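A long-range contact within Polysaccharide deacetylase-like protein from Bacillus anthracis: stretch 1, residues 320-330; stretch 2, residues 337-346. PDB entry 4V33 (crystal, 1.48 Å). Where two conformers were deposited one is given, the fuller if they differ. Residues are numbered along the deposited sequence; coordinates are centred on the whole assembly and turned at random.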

# COMPACT_ATOMS: atom_id res chain seq x y z
N PHE A 320 -2.00 -11.10 -4.21
CA PHE A 320 -2.85 -10.17 -3.46
C PHE A 320 -4.30 -10.38 -3.83
O PHE A 320 -4.63 -10.58 -5.00
CB PHE A 320 -2.48 -8.70 -3.77
CG PHE A 320 -1.05 -8.37 -3.45
CD1 PHE A 320 -0.68 -8.05 -2.16
CD2 PHE A 320 -0.09 -8.41 -4.45
CE1 PHE A 320 0.64 -7.76 -1.87
CE2 PHE A 320 1.24 -8.13 -4.16
CZ PHE A 320 1.60 -7.80 -2.87
N ALA A 321 -5.18 -10.32 -2.83
CA ALA A 321 -6.62 -10.40 -3.09
C ALA A 321 -7.35 -9.51 -2.11
O ALA A 321 -7.07 -9.55 -0.90
CB ALA A 321 -7.10 -11.84 -3.00
N THR A 322 -8.27 -8.70 -2.62
CA THR A 322 -9.05 -7.79 -1.79
C THR A 322 -10.49 -8.24 -1.64
O THR A 322 -11.10 -8.77 -2.58
CB THR A 322 -9.04 -6.34 -2.34
OG1 THR A 322 -9.30 -6.37 -3.75
CG2 THR A 322 -7.70 -5.67 -2.07
N THR A 323 -11.03 -8.00 -0.45
CA THR A 323 -12.41 -8.34 -0.11
C THR A 323 -13.25 -7.07 -0.08
O THR A 323 -12.78 -6.00 -0.49
CB THR A 323 -12.47 -9.02 1.27
OG1 THR A 323 -12.23 -8.04 2.30
CG2 THR A 323 -11.43 -10.14 1.38
N THR A 324 -14.48 -7.17 0.40
CA THR A 324 -15.26 -5.96 0.68
C THR A 324 -15.50 -5.76 2.16
O THR A 324 -16.36 -4.97 2.55
CB THR A 324 -16.60 -5.93 -0.09
OG1 THR A 324 -17.40 -7.06 0.29
CG2 THR A 324 -16.36 -5.96 -1.59
N LYS A 325 -14.75 -6.48 3.00
CA LYS A 325 -14.85 -6.26 4.44
C LYS A 325 -14.34 -4.86 4.74
O LYS A 325 -13.29 -4.47 4.24
CB LYS A 325 -14.04 -7.31 5.20
CG LYS A 325 -14.20 -7.25 6.71
CD LYS A 325 -13.54 -8.44 7.39
CE LYS A 325 -13.60 -8.32 8.90
NZ LYS A 325 -13.04 -9.52 9.59
N PRO A 326 -15.08 -4.08 5.54
CA PRO A 326 -14.69 -2.69 5.75
C PRO A 326 -13.51 -2.51 6.69
O PRO A 326 -13.37 -3.24 7.67
CB PRO A 326 -15.94 -2.06 6.37
CG PRO A 326 -16.66 -3.21 7.01
CD PRO A 326 -16.41 -4.39 6.12
N GLY A 327 -12.67 -1.53 6.40
CA GLY A 327 -11.55 -1.23 7.27
C GLY A 327 -10.28 -0.95 6.51
O GLY A 327 -10.26 -1.00 5.28
N LYS A 328 -9.22 -0.62 7.25
CA LYS A 328 -7.90 -0.41 6.67
C LYS A 328 -7.05 -1.64 6.89
O LYS A 328 -7.15 -2.29 7.92
CB LYS A 328 -7.21 0.77 7.34
CG LYS A 328 -7.99 2.05 7.31
CD LYS A 328 -7.19 3.14 8.00
CE LYS A 328 -8.08 4.30 8.39
NZ LYS A 328 -9.15 3.88 9.35
N PHE A 329 -6.20 -1.96 5.92
CA PHE A 329 -5.25 -3.03 6.09
C PHE A 329 -4.09 -2.62 7.01
O PHE A 329 -3.65 -1.47 6.98
CB PHE A 329 -4.69 -3.49 4.74
CG PHE A 329 -3.64 -4.56 4.86
CD1 PHE A 329 -4.00 -5.90 4.93
CD2 PHE A 329 -2.30 -4.23 4.95
CE1 PHE A 329 -3.04 -6.89 5.05
CE2 PHE A 329 -1.33 -5.21 5.08
CZ PHE A 329 -1.71 -6.55 5.13
N ILE A 330 -3.61 -3.55 7.81
CA ILE A 330 -2.30 -3.41 8.46
C ILE A 330 -1.64 -4.78 8.46
O ILE A 330 -2.31 -5.82 8.54
CB ILE A 330 -2.39 -2.81 9.88
CG1 ILE A 330 -1.00 -2.37 10.37
CG2 ILE A 330 -3.03 -3.79 10.85
CD1 ILE A 330 -1.03 -1.42 11.54
N GLU A 337 -2.84 -13.23 4.89
CA GLU A 337 -3.52 -11.96 5.11
C GLU A 337 -3.59 -11.09 3.85
O GLU A 337 -4.52 -10.30 3.69
CB GLU A 337 -2.90 -11.17 6.27
CG GLU A 337 -1.47 -10.68 6.04
CD GLU A 337 -0.89 -9.98 7.25
OE1 GLU A 337 -1.61 -9.83 8.26
OE2 GLU A 337 0.29 -9.57 7.18
N LEU A 338 -2.63 -11.25 2.95
CA LEU A 338 -2.62 -10.43 1.74
C LEU A 338 -3.66 -10.88 0.73
O LEU A 338 -3.92 -10.18 -0.26
CB LEU A 338 -1.23 -10.42 1.09
CG LEU A 338 -0.09 -9.96 1.98
CD1 LEU A 338 1.24 -10.15 1.27
CD2 LEU A 338 -0.30 -8.50 2.36
N LEU A 339 -4.26 -12.05 0.98
CA LEU A 339 -5.33 -12.59 0.15
C LEU A 339 -6.70 -12.36 0.79
O LEU A 339 -7.70 -12.92 0.35
CB LEU A 339 -5.12 -14.10 -0.07
CG LEU A 339 -3.80 -14.47 -0.75
CD1 LEU A 339 -3.59 -15.97 -0.80
CD2 LEU A 339 -3.74 -13.89 -2.16
N LYS A 340 -6.72 -11.56 1.85
CA LYS A 340 -7.95 -11.28 2.60
C LYS A 340 -8.00 -9.81 2.99
O LYS A 340 -8.43 -9.46 4.09
CB LYS A 340 -8.00 -12.14 3.87
CG LYS A 340 -8.13 -13.63 3.59
CD LYS A 340 -8.44 -14.40 4.85
CE LYS A 340 -7.21 -14.64 5.67
NZ LYS A 340 -7.41 -15.81 6.60
N MET A 341 -7.58 -8.95 2.07
CA MET A 341 -7.35 -7.54 2.37
C MET A 341 -8.65 -6.73 2.42
O MET A 341 -9.41 -6.70 1.45
CB MET A 341 -6.38 -6.96 1.34
CG MET A 341 -5.81 -5.59 1.66
SD MET A 341 -4.40 -5.20 0.58
CE MET A 341 -3.17 -6.36 1.18
N LYS A 342 -8.87 -6.05 3.54
CA LYS A 342 -10.04 -5.19 3.71
C LYS A 342 -9.97 -3.98 2.79
O LYS A 342 -8.88 -3.56 2.37
CB LYS A 342 -10.11 -4.67 5.15
CG LYS A 342 -10.38 -5.70 6.22
CD LYS A 342 -10.17 -5.04 7.58
CE LYS A 342 -10.45 -5.98 8.73
NZ LYS A 342 -10.13 -5.32 10.03
N ARG A 343 -11.13 -3.40 2.52
CA ARG A 343 -11.20 -2.18 1.72
C ARG A 343 -12.16 -1.15 2.31
O ARG A 343 -13.08 -1.48 3.06
CB ARG A 343 -11.57 -2.48 0.27
CG ARG A 343 -10.48 -3.25 -0.49
CD ARG A 343 -10.70 -3.17 -1.98
NE ARG A 343 -11.73 -4.10 -2.43
CZ ARG A 343 -12.18 -4.14 -3.68
NH1 ARG A 343 -11.70 -3.29 -4.58
NH2 ARG A 343 -13.10 -5.04 -4.03
N VAL A 344 -11.92 0.11 1.96
CA VAL A 344 -12.80 1.21 2.35
C VAL A 344 -13.73 1.54 1.19
O VAL A 344 -13.28 1.98 0.12
CB VAL A 344 -11.96 2.45 2.74
CG1 VAL A 344 -12.88 3.62 3.10
CG2 VAL A 344 -11.01 2.12 3.90
N ARG A 345 -15.03 1.32 1.38
CA ARG A 345 -16.02 1.56 0.34
C ARG A 345 -16.35 3.05 0.23
O ARG A 345 -16.66 3.69 1.22
CB ARG A 345 -17.29 0.78 0.66
CG ARG A 345 -18.43 1.02 -0.32
CD ARG A 345 -19.67 0.20 0.06
NE ARG A 345 -19.48 -1.24 -0.10
CZ ARG A 345 -19.62 -1.89 -1.25
NH1 ARG A 345 -19.93 -1.23 -2.36
NH2 ARG A 345 -19.44 -3.21 -1.29
N ILE A 346 -16.24 3.59 -0.98
CA ILE A 346 -16.73 4.94 -1.23
C ILE A 346 -18.13 4.88 -1.86
O ILE A 346 -18.38 4.08 -2.77
CB ILE A 346 -15.77 5.76 -2.12
CG1 ILE A 346 -14.36 5.76 -1.52
CG2 ILE A 346 -16.31 7.18 -2.31
CD1 ILE A 346 -14.30 6.15 -0.04
O HOH W 1 -13.74 -7.83 -3.10
O HOH W 2 -11.05 -9.01 4.58
O HOH W 3 -15.64 -2.24 2.23
O HOH W 4 -19.10 -4.30 1.84
O HOH W 5 -8.29 -1.04 3.40
O HOH W 6 -3.90 -8.20 8.17

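The apolar centre of the contact is built around the ring of Phe 329. Met 341 lays its methyl over one face: CE of Met 341 lies 3.9 Å from the centroid of the Phe 329 ring and 14° off the ring normal, the geometry of a CH-pi contact. The same ring also meets Leu 338, with Phe 329 CZ 3.7 Å from Leu 338 CD2. The other methyl of that leucine, CD1, approaches CE1 of Phe 320 at 4.0 Å.

Beside this cluster the backbones pair in parallel, with Thr 322 and Met 341 in register (CA to CA, 4.5 Å) and their side chains on the same face of the sheet. Two nearly linear hydrogen bonds make this bridge, Met 341 N to Ala 321 O (3.1 Å, N-H...O 168°) and Thr 323 N to Met 341 O (2.8 Å, 177°); just before it, Ala 321 N donates to Leu 338 O of the 3-10 segment (2.9 Å, 168°). The strand axes nevertheless diverge by 67°, and the ladder does not continue evenly. At Thr 323 the side chain of Arg 343 intervenes: its NE donates to Thr 323 O at 2.9 Å and 177°, while Thr 322 CB lies over one face of the guanidinium. Backbone pairing resumes where Arg 343 N donates to Lys 325 O (3.0 Å, 157°), then weakens at Gly 327 N to Arg 343 O (3.4 Å, 136°). Gly 327 has phi/psi of 138/178°, where a CB would jam against the preceding carbonyl; it would also lie 3.0 Å from Lys 342 CD.

Water completes the polar edge. One molecule donates to both Thr 324 O and Arg 343 O, each at 2.8 Å, bridging two carbonyls that cannot bond directly; another similarly joins Gly 327 O (2.7 Å) to Lys 342 O (2.8 Å).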